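Local coordinates for lipoate-protein ligase, putative (Streptococcus pneumoniae, PDB 1VQZ) that is a putative member of the lipoate-protein ligase family, pairing a catalytic domain related to class II tRNA synthetases with a smaller C-terminal domain, at residues A[93-98]-A[158-163]; A[21-26]-A[50-55]; A[163-168]-A[193-198]. One frame throughout, in Å; residues are numbered along the deposited sequence. Where two conformers were deposited one is given.

Contact 1: residues A[93-98]-A[158-163]; sequences NLNYTI and HGCLLF
The phenol ring of Y96 lays one face over the backbone of G159, whose N stands 3.3 Å above the ring plane, offset toward the rim. CE1 of Y96 comes within 3.2 Å of G159 C, and a CB on G159 would collide with the phenol OH. With chi1 at 65°, CG of Y96 sits between the backbone N and the carbonyl carbon, which starts the ring across the neighbouring strand. F113 stacks on this ring, and Y96 OH is hydrogen-bonded to N146 OD1. The imidazole of H158 leads away from 93-98 and is fixed at both nitrogens, ND1 by E30 OE2, which T97 OG1 shares, and NE2 by S82.

The two strands are central neighbours in the large mixed sheet of the catalytic domain, running antiparallel at 152°. L94 with L161 and Y96 with G159 are hydrogen-bonded pairs, each with two bonds; L161 N to L94 O is the shortest at 2.7 Å. N93-L162, N95-C160 and T97-H158 are non-hydrogen-bonded pairs.

On the face of N93, N95 and C160 the contacts are partly polar. N93 OD1 rests 3.3 Å from C160 CB. N93 ND2 gives C160 SG a weak bond of 3.7 Å. N95 ND2 lies 3.5 Å from that sulfur. On the other face, with Y96, L94 CB and L161 CB meet at 4.2 Å, and helix 206-220 packs on both leucines through F209, R210 and L213.

Contact 2: residues A[21-26]-A[50-55]; sequences NDTAFN and KPSIIV
The two backbones are tied directly by K50 N, which donates to N21 O at 3.0 Å in a nearly straight bond (173°). Two residues on, T23, the first residue of the helix, carries the side-chain contact with both its branches. Its OG1, anti to the carbonyl carbon (chi1 -57°), donates to S52 OG at a short 2.5 Å, and S52 OG in turn donates to K50 O at 2.6 Å, from above that carbonyl's plane. The two hydroxyls thus form a chain of two hydrogen bonds from the first turn of the helix to the backbone just before the strand. The other branch, T23 CG2, meets I54 CD1 tip to tip at 3.7 Å. The aliphatic part of K50 crosses T23 at about a right angle, with CG 3.6 Å from T23 OG1, while NZ forms a salt bridge with E76.

D22 is the N-cap of helix 23-36: its OD1 accepts a weak bond from F25 N at 3.4 Å, and its OD2 pairs with K241. Helix 231-245 packs against A24 and F25, whereas strand 52-55 is the middle strand of a small three-stranded sheet, between 76-79, which also touches T23, and 87-89.

Contact 3: residues A[163-168]-A[193-198]; sequences FDVDLS and VTNIIN
F163 and N195, with the most surface buried here, hold the two loops together in different ways: F163 through its carbonyl and ring, N195 through its side-chain amide. N195 grips V165 at both backbone polar atoms. OD1 takes V165 N at 2.9 Å, with the donor 50° above the plane of the side-chain carbonyl, and ND2 donates to V165 O at 3.0 Å, in that carbonyl's plane and on a lone pair. The bond from ND2 is bent (136°), and V165 O lies tilted from the plane of the amide. Two bonds to one residue fix the rotation of the carboxamide, which bridges N and O of V165 in a skewed, non-coplanar way.

F163 O accepts from I197 N at 3.0 Å in a fairly straight bond (164°). The F163 ring crosses both isoleucines at about a right angle. CD2 meets I196 CB at 3.8 Å; CE1 lies 4.1 Å from I197 CB, but I197 was modelled in two conformers, which leaves all its side-chain contacts less certain.

Both segments are loops of the catalytic domain. Segment 163-168 leads from strand 154-162 to helix 169-173; D166 OD1 accepts a capping bond from S168 N and a second bond from S168 OG, both from the same face of its carboxylate. Segment 193-198 precedes helix 206-220, whose V206 touches the F163 ring and whose F209 meets I196.

I197, third in buried area, in the conformer described sets CG2 against D164 CG at 3.5 Å. At the exposed end, L167 reaches tip to tip toward two partners: its CD1 meets V193 CG2 at 3.7 Å, and its CG lies 3.7 Å from N195 ND2.

All three contacts belong to the catalytic domain and come in series along the chain: contact 2, then contact 1, then contact 3. Contacts 1 and 3 share F163, and their centres are about 12 Å apart; the strand of contact 1 runs straight into the loop of contact 3, where L162 O probably accepts a bond from I196 N, and N93 packs on V165. Helix 206-220 touches both. The centre of contact 2 lies about 13 Å from that of contact 1 and about 18 Å from that of contact 3, touching neither directly. Strand 87-89 bridges the gap, bordering strand 52-55 and meeting N95 and C160, so the small sheet and the large one meet there.

Contact 1: residues A[93-98]-A[158-163]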
loop_
_atom_site.group_PDB
_atom_site.type_symbol
_atom_site.label_atom_id
_atom_site.label_comp_id
_atom_site.label_asym_id
_atom_site.label_seq_id
_atom_site.Cartn_x
_atom_site.Cartn_y
_atom_site.Cartn_z
ATOM N N ASN A 93 4.090 10.144 -11.297
ATOM C CA ASN A 93 3.132 9.427 -10.435
ATOM C C ASN A 93 2.880 10.291 -9.233
ATOM O O ASN A 93 3.814 10.570 -8.494
ATOM C CB ASN A 93 3.727 8.087 -10.009
ATOM C CG ASN A 93 2.813 7.314 -9.078
ATOM O OD1 ASN A 93 1.832 6.753 -9.517
ATOM N ND2 ASN A 93 3.169 7.236 -7.812
ATOM N N LEU A 94 1.640 10.714 -9.032
ATOM C CA LEU A 94 1.302 11.628 -7.954
ATOM C C LEU A 94 0.642 10.833 -6.855
ATOM O O LEU A 94 -0.435 10.270 -7.048
ATOM C CB LEU A 94 0.342 12.726 -8.437
ATOM C CG LEU A 94 -0.066 13.782 -7.401
ATOM C CD1 LEU A 94 1.119 14.459 -6.832
ATOM C CD2 LEU A 94 -1.045 14.794 -8.031
ATOM N N ASN A 95 1.328 10.785 -5.717
ATOM C CA ASN A 95 0.871 10.098 -4.503
ATOM C C ASN A 95 -0.040 11.009 -3.703
ATOM O O ASN A 95 0.183 12.209 -3.628
ATOM C CB ASN A 95 2.108 9.663 -3.661
ATOM C CG ASN A 95 2.992 8.652 -4.413
ATOM O OD1 ASN A 95 4.162 8.915 -4.753
ATOM N ND2 ASN A 95 2.404 7.544 -4.751
ATOM N N TYR A 96 -1.063 10.429 -3.092
ATOM C CA TYR A 96 -1.949 11.161 -2.194
ATOM C C TYR A 96 -1.996 10.411 -0.880
ATOM O O TYR A 96 -1.862 9.152 -0.841
ATOM C CB TYR A 96 -3.384 11.353 -2.771
ATOM C CG TYR A 96 -4.155 10.063 -2.959
ATOM C CD1 TYR A 96 -4.076 9.330 -4.150
ATOM C CD2 TYR A 96 -4.929 9.553 -1.917
ATOM C CE1 TYR A 96 -4.767 8.120 -4.286
ATOM C CE2 TYR A 96 -5.598 8.370 -2.035
ATOM C CZ TYR A 96 -5.525 7.649 -3.205
ATOM O OH TYR A 96 -6.245 6.478 -3.253
ATOM N N THR A 97 -2.226 11.179 0.190
ATOM C CA THR A 97 -2.383 10.639 1.547
ATOM C C THR A 97 -3.545 11.325 2.266
ATOM O O THR A 97 -3.568 12.529 2.360
ATOM C CB THR A 97 -1.134 10.928 2.340
ATOM O OG1 THR A 97 -0.022 10.352 1.663
ATOM C CG2 THR A 97 -1.225 10.403 3.719
ATOM N N ILE A 98 -4.506 10.543 2.745
ATOM C CA ILE A 98 -5.667 11.026 3.498
ATOM C C ILE A 98 -5.674 10.291 4.840
ATOM O O ILE A 98 -5.985 9.123 4.898
ATOM C CB ILE A 98 -6.955 10.708 2.753
ATOM C CG1 ILE A 98 -6.845 11.185 1.300
ATOM C CG2 ILE A 98 -8.181 11.350 3.416
ATOM C CD1 ILE A 98 -7.881 10.544 0.423
ATOM N N HIS A 158 -4.332 5.835 1.112
ATOM C CA HIS A 158 -3.293 6.429 0.277
ATOM C C HIS A 158 -3.203 5.721 -1.053
ATOM O O HIS A 158 -3.703 4.594 -1.231
ATOM C CB HIS A 158 -1.935 6.571 0.999
ATOM C CG HIS A 158 -1.240 5.286 1.320
ATOM N ND1 HIS A 158 0.063 5.237 1.782
ATOM C CD2 HIS A 158 -1.667 3.998 1.250
ATOM C CE1 HIS A 158 0.400 3.970 1.994
ATOM N NE2 HIS A 158 -0.622 3.201 1.646
ATOM N N GLY A 159 -2.623 6.404 -2.020
ATOM C CA GLY A 159 -2.553 5.789 -3.333
ATOM C C GLY A 159 -1.887 6.652 -4.348
ATOM O O GLY A 159 -1.284 7.644 -3.991
ATOM N N CYS A 160 -2.025 6.239 -5.617
ATOM C CA CYS A 160 -1.289 6.777 -6.778
ATOM C C CYS A 160 -2.276 7.310 -7.832
ATOM O O CYS A 160 -3.233 6.628 -8.214
ATOM C CB CYS A 160 -0.476 5.631 -7.446
ATOM S SG CYS A 160 0.750 4.917 -6.350
ATOM N N LEU A 161 -2.025 8.511 -8.317
ATOM C CA LEU A 161 -2.719 9.044 -9.484
ATOM C C LEU A 161 -1.734 8.979 -10.657
ATOM O O LEU A 161 -0.629 9.528 -10.581
ATOM C CB LEU A 161 -3.124 10.487 -9.214
ATOM C CG LEU A 161 -4.259 10.654 -8.201
ATOM C CD1 LEU A 161 -4.141 11.954 -7.430
ATOM C CD2 LEU A 161 -5.608 10.608 -8.916
ATOM N N LEU A 162 -2.117 8.261 -11.712
ATOM C CA LEU A 162 -1.248 8.066 -12.886
ATOM C C LEU A 162 -1.414 9.270 -13.780
ATOM O O LEU A 162 -2.415 9.401 -14.459
ATOM C CB LEU A 162 -1.584 6.788 -13.672
ATOM C CG LEU A 162 -1.680 5.481 -12.860
ATOM C CD1 LEU A 162 -2.071 4.293 -13.772
ATOM C CD2 LEU A 162 -0.400 5.216 -12.126
ATOM N N PHE A 163 -0.410 10.158 -13.740
ATOM C CA PHE A 163 -0.442 11.326 -14.535
ATOM C C PHE A 163 0.289 11.125 -15.857
ATOM O O PHE A 163 -0.294 11.377 -16.919
ATOM C CB PHE A 163 0.007 12.558 -13.755
ATOM C CG PHE A 163 -0.186 13.828 -14.527
ATOM C CD1 PHE A 163 0.809 14.289 -15.387
ATOM C CD2 PHE A 163 -1.380 14.523 -14.427
ATOM C CE1 PHE A 163 0.572 15.432 -16.150
ATOM C CE2 PHE A 163 -1.618 15.643 -15.178
ATOM C CZ PHE A 163 -0.652 16.091 -16.039
#

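Contact 2: residues A[21-26]-A[50-55]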
loop_
_atom_site.group_PDB
_atom_site.type_symbol
_atom_site.label_atom_id
_atom_site.label_comp_id
_atom_site.label_asym_id
_atom_site.label_seq_id
_atom_site.Cartn_x
_atom_site.Cartn_y
_atom_site.Cartn_z
ATOM N N ASN A 21 11.759 14.385 -3.643
ATOM C CA ASN A 21 11.521 13.148 -4.399
ATOM C C ASN A 21 12.248 11.921 -3.833
ATOM O O ASN A 21 12.258 10.841 -4.474
ATOM C CB ASN A 21 11.884 13.348 -5.883
ATOM C CG ASN A 21 11.080 14.472 -6.546
ATOM O OD1 ASN A 21 9.861 14.603 -6.373
ATOM N ND2 ASN A 21 11.764 15.278 -7.299
ATOM N N ASP A 22 12.829 12.079 -2.637
ATOM C CA ASP A 22 13.543 11.030 -1.908
ATOM C C ASP A 22 12.577 9.998 -1.332
ATOM O O ASP A 22 11.932 10.214 -0.323
ATOM C CB ASP A 22 14.408 11.702 -0.825
ATOM C CG ASP A 22 15.365 10.734 -0.053
ATOM O OD1 ASP A 22 15.108 9.538 0.123
ATOM O OD2 ASP A 22 16.382 11.249 0.477
ATOM N N THR A 23 12.501 8.849 -1.997
ATOM C CA THR A 23 11.458 7.893 -1.722
ATOM C C THR A 23 11.400 7.504 -0.242
ATOM O O THR A 23 10.335 7.553 0.393
ATOM C CB THR A 23 11.605 6.625 -2.615
ATOM O OG1 THR A 23 11.596 6.996 -3.999
ATOM C CG2 THR A 23 10.463 5.650 -2.363
ATOM N N ALA A 24 12.523 7.100 0.301
ATOM C CA ALA A 24 12.550 6.673 1.684
ATOM C C ALA A 24 12.179 7.795 2.667
ATOM O O ALA A 24 11.456 7.552 3.637
ATOM C CB ALA A 24 13.889 6.093 2.014
ATOM N N PHE A 25 12.633 9.020 2.393
ATOM C CA PHE A 25 12.284 10.180 3.181
ATOM C C PHE A 25 10.761 10.437 3.125
ATOM O O PHE A 25 10.101 10.669 4.154
ATOM C CB PHE A 25 13.060 11.430 2.712
ATOM C CG PHE A 25 12.596 12.689 3.389
ATOM C CD1 PHE A 25 12.991 12.971 4.686
ATOM C CD2 PHE A 25 11.694 13.534 2.763
ATOM C CE1 PHE A 25 12.521 14.105 5.325
ATOM C CE2 PHE A 25 11.202 14.654 3.399
ATOM C CZ PHE A 25 11.608 14.929 4.691
ATOM N N ASN A 26 10.220 10.386 1.919
ATOM C CA ASN A 26 8.814 10.676 1.674
ATOM C C ASN A 26 7.887 9.713 2.394
ATOM O O ASN A 26 6.806 10.107 2.919
ATOM C CB ASN A 26 8.503 10.635 0.179
ATOM C CG ASN A 26 9.052 11.851 -0.613
ATOM O OD1 ASN A 26 9.513 12.866 -0.054
ATOM N ND2 ASN A 26 9.027 11.715 -1.970
ATOM N N LYS A 50 10.842 9.793 -6.868
ATOM C CA LYS A 50 11.720 9.390 -7.946
ATOM C C LYS A 50 11.488 7.905 -8.347
ATOM O O LYS A 50 10.887 7.172 -7.607
ATOM C CB LYS A 50 13.176 9.587 -7.499
ATOM C CG LYS A 50 13.668 8.526 -6.509
ATOM C CD LYS A 50 14.859 9.018 -5.631
ATOM C CE LYS A 50 16.199 9.130 -6.397
ATOM N NZ LYS A 50 16.722 7.822 -6.850
ATOM N N PRO A 51 11.977 7.469 -9.532
ATOM C CA PRO A 51 11.743 6.055 -9.951
ATOM C C PRO A 51 11.993 5.000 -8.853
ATOM O O PRO A 51 13.120 4.848 -8.291
ATOM C CB PRO A 51 12.686 5.858 -11.159
ATOM C CG PRO A 51 12.735 7.280 -11.780
ATOM C CD PRO A 51 12.742 8.225 -10.537
ATOM N N SER A 52 10.948 4.247 -8.579
ATOM C CA SER A 52 10.893 3.377 -7.415
ATOM C C SER A 52 9.963 2.206 -7.629
ATOM O O SER A 52 8.917 2.349 -8.266
ATOM C CB SER A 52 10.409 4.167 -6.177
ATOM O OG SER A 52 11.240 5.304 -5.863
ATOM N N ILE A 53 10.353 1.037 -7.117
ATOM C CA ILE A 53 9.423 -0.060 -6.894
ATOM C C ILE A 53 9.028 -0.070 -5.425
ATOM O O ILE A 53 9.863 -0.255 -4.537
ATOM C CB ILE A 53 9.980 -1.455 -7.287
ATOM C CG1 ILE A 53 10.472 -1.455 -8.749
ATOM C CG2 ILE A 53 8.898 -2.526 -7.039
ATOM C CD1 ILE A 53 9.338 -1.281 -9.777
ATOM N N ILE A 54 7.745 0.099 -5.185
ATOM C CA ILE A 54 7.202 0.089 -3.859
ATOM C C ILE A 54 6.500 -1.261 -3.633
ATOM O O ILE A 54 5.571 -1.608 -4.354
ATOM C CB ILE A 54 6.207 1.218 -3.636
ATOM C CG1 ILE A 54 6.814 2.594 -3.988
ATOM C CG2 ILE A 54 5.765 1.247 -2.170
ATOM C CD1 ILE A 54 8.085 2.955 -3.247
ATOM N N VAL A 55 6.945 -1.991 -2.621
ATOM C CA VAL A 55 6.452 -3.312 -2.335
ATOM C C VAL A 55 5.532 -3.269 -1.157
ATOM O O VAL A 55 5.679 -2.423 -0.276
ATOM C CB VAL A 55 7.573 -4.413 -2.195
ATOM C CG1 VAL A 55 8.435 -4.427 -3.450
ATOM C CG2 VAL A 55 8.447 -4.228 -0.938
#

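Contact 3: residues A[163-168]-A[193-198]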
loop_
_atom_site.group_PDB
_atom_site.type_symbol
_atom_site.label_atom_id
_atom_site.label_comp_id
_atom_site.label_asym_id
_atom_site.label_seq_id
_atom_site.Cartn_x
_atom_site.Cartn_y
_atom_site.Cartn_z
ATOM N N PHE A 163 -0.410 10.158 -13.740
ATOM C CA PHE A 163 -0.442 11.326 -14.535
ATOM C C PHE A 163 0.289 11.125 -15.857
ATOM O O PHE A 163 -0.294 11.377 -16.919
ATOM C CB PHE A 163 0.007 12.558 -13.755
ATOM C CG PHE A 163 -0.186 13.828 -14.527
ATOM C CD1 PHE A 163 0.809 14.289 -15.387
ATOM C CD2 PHE A 163 -1.380 14.523 -14.427
ATOM C CE1 PHE A 163 0.572 15.432 -16.150
ATOM C CE2 PHE A 163 -1.618 15.643 -15.178
ATOM C CZ PHE A 163 -0.652 16.091 -16.039
ATOM N N ASP A 164 1.528 10.660 -15.810
ATOM C CA ASP A 164 2.247 10.277 -17.041
ATOM C C ASP A 164 3.350 9.273 -16.733
ATOM O O ASP A 164 4.511 9.431 -17.115
ATOM C CB ASP A 164 2.828 11.512 -17.763
ATOM C CG ASP A 164 3.291 11.222 -19.219
ATOM O OD1 ASP A 164 2.991 10.145 -19.808
ATOM O OD2 ASP A 164 3.914 12.150 -19.816
ATOM N N VAL A 165 2.974 8.244 -16.000
ATOM C CA VAL A 165 3.895 7.250 -15.552
ATOM C C VAL A 165 4.337 6.414 -16.758
ATOM O O VAL A 165 3.533 6.124 -17.668
ATOM C CB VAL A 165 3.221 6.360 -14.470
ATOM C CG1 VAL A 165 4.219 5.311 -13.905
ATOM C CG2 VAL A 165 2.666 7.247 -13.363
ATOM N N ASP A 166 5.586 5.986 -16.765
ATOM C CA ASP A 166 6.024 4.972 -17.738
ATOM C C ASP A 166 5.479 3.622 -17.284
ATOM O O ASP A 166 5.954 3.028 -16.315
ATOM C CB ASP A 166 7.539 5.002 -17.854
ATOM C CG ASP A 166 8.076 4.111 -18.962
ATOM O OD1 ASP A 166 7.312 3.324 -19.586
ATOM O OD2 ASP A 166 9.303 4.196 -19.174
ATOM N N LEU A 167 4.448 3.145 -17.982
ATOM C CA LEU A 167 3.753 1.919 -17.594
ATOM C C LEU A 167 4.516 0.659 -18.041
ATOM O O LEU A 167 4.049 -0.442 -17.782
ATOM C CB LEU A 167 2.333 1.886 -18.186
ATOM C CG LEU A 167 1.410 3.068 -17.869
ATOM C CD1 LEU A 167 0.068 2.954 -18.667
ATOM C CD2 LEU A 167 1.186 3.214 -16.389
ATOM N N SER A 168 5.661 0.821 -18.726
ATOM C CA SER A 168 6.423 -0.319 -19.236
ATOM C C SER A 168 7.494 -0.847 -18.277
ATOM O O SER A 168 8.064 -1.916 -18.509
ATOM C CB SER A 168 7.081 0.037 -20.578
ATOM O OG SER A 168 8.226 0.858 -20.377
ATOM N N VAL A 193 -5.861 0.411 -17.658
ATOM C CA VAL A 193 -5.395 1.699 -17.076
ATOM C C VAL A 193 -5.072 2.811 -18.098
ATOM O O VAL A 193 -4.758 2.542 -19.263
ATOM C CB VAL A 193 -4.162 1.521 -16.181
ATOM C CG1 VAL A 193 -4.343 0.292 -15.265
ATOM C CG2 VAL A 193 -2.887 1.368 -16.997
ATOM N N THR A 194 -5.147 4.063 -17.646
ATOM C CA THR A 194 -4.693 5.197 -18.434
ATOM C C THR A 194 -3.985 6.254 -17.561
ATOM O O THR A 194 -4.172 6.300 -16.341
ATOM C CB THR A 194 -5.863 5.871 -19.140
ATOM O OG1 THR A 194 -5.380 6.972 -19.928
ATOM C CG2 THR A 194 -6.907 6.362 -18.082
ATOM N N ASN A 195 -3.164 7.073 -18.222
ATOM C CA ASN A 195 -2.541 8.231 -17.635
ATOM C C ASN A 195 -3.408 9.454 -17.907
ATOM O O ASN A 195 -3.982 9.618 -18.998
ATOM C CB ASN A 195 -1.125 8.409 -18.218
ATOM C CG ASN A 195 -0.080 7.583 -17.490
ATOM O OD1 ASN A 195 0.138 7.772 -16.312
ATOM N ND2 ASN A 195 0.582 6.673 -18.200
ATOM N N ILE A 196 -3.541 10.295 -16.898
ATOM C CA ILE A 196 -4.325 11.521 -17.017
ATOM C C ILE A 196 -3.885 12.320 -18.242
ATOM O O ILE A 196 -4.745 12.768 -19.028
ATOM C CB ILE A 196 -4.282 12.372 -15.701
ATOM C CG1 ILE A 196 -4.986 11.601 -14.571
ATOM C CG2 ILE A 196 -4.958 13.767 -15.935
ATOM C CD1 ILE A 196 -4.639 12.001 -13.171
ATOM N N ILE A 197 -2.571 12.476 -18.444
ATOM C CA ILE A 197 -2.069 13.364 -19.523
ATOM C C ILE A 197 -2.651 13.003 -20.915
ATOM O O ILE A 197 -2.882 13.859 -21.765
ATOM C CB ILE A 197 -0.504 13.376 -19.574
ATOM C CG1 ILE A 197 0.016 14.650 -20.247
ATOM C CG2 ILE A 197 0.035 12.132 -20.285
ATOM C CD1 ILE A 197 1.509 14.806 -20.178
ATOM N N ASN A 198 -2.946 11.731 -21.104
ATOM C CA ASN A 198 -3.497 11.243 -22.337
ATOM C C ASN A 198 -4.960 11.545 -22.504
ATOM O O ASN A 198 -5.479 11.416 -23.578
ATOM C CB ASN A 198 -3.268 9.738 -22.428
ATOM C CG ASN A 198 -1.787 9.396 -22.533
ATOM O OD1 ASN A 198 -1.000 10.161 -23.138
ATOM N ND2 ASN A 198 -1.396 8.247 -21.976
#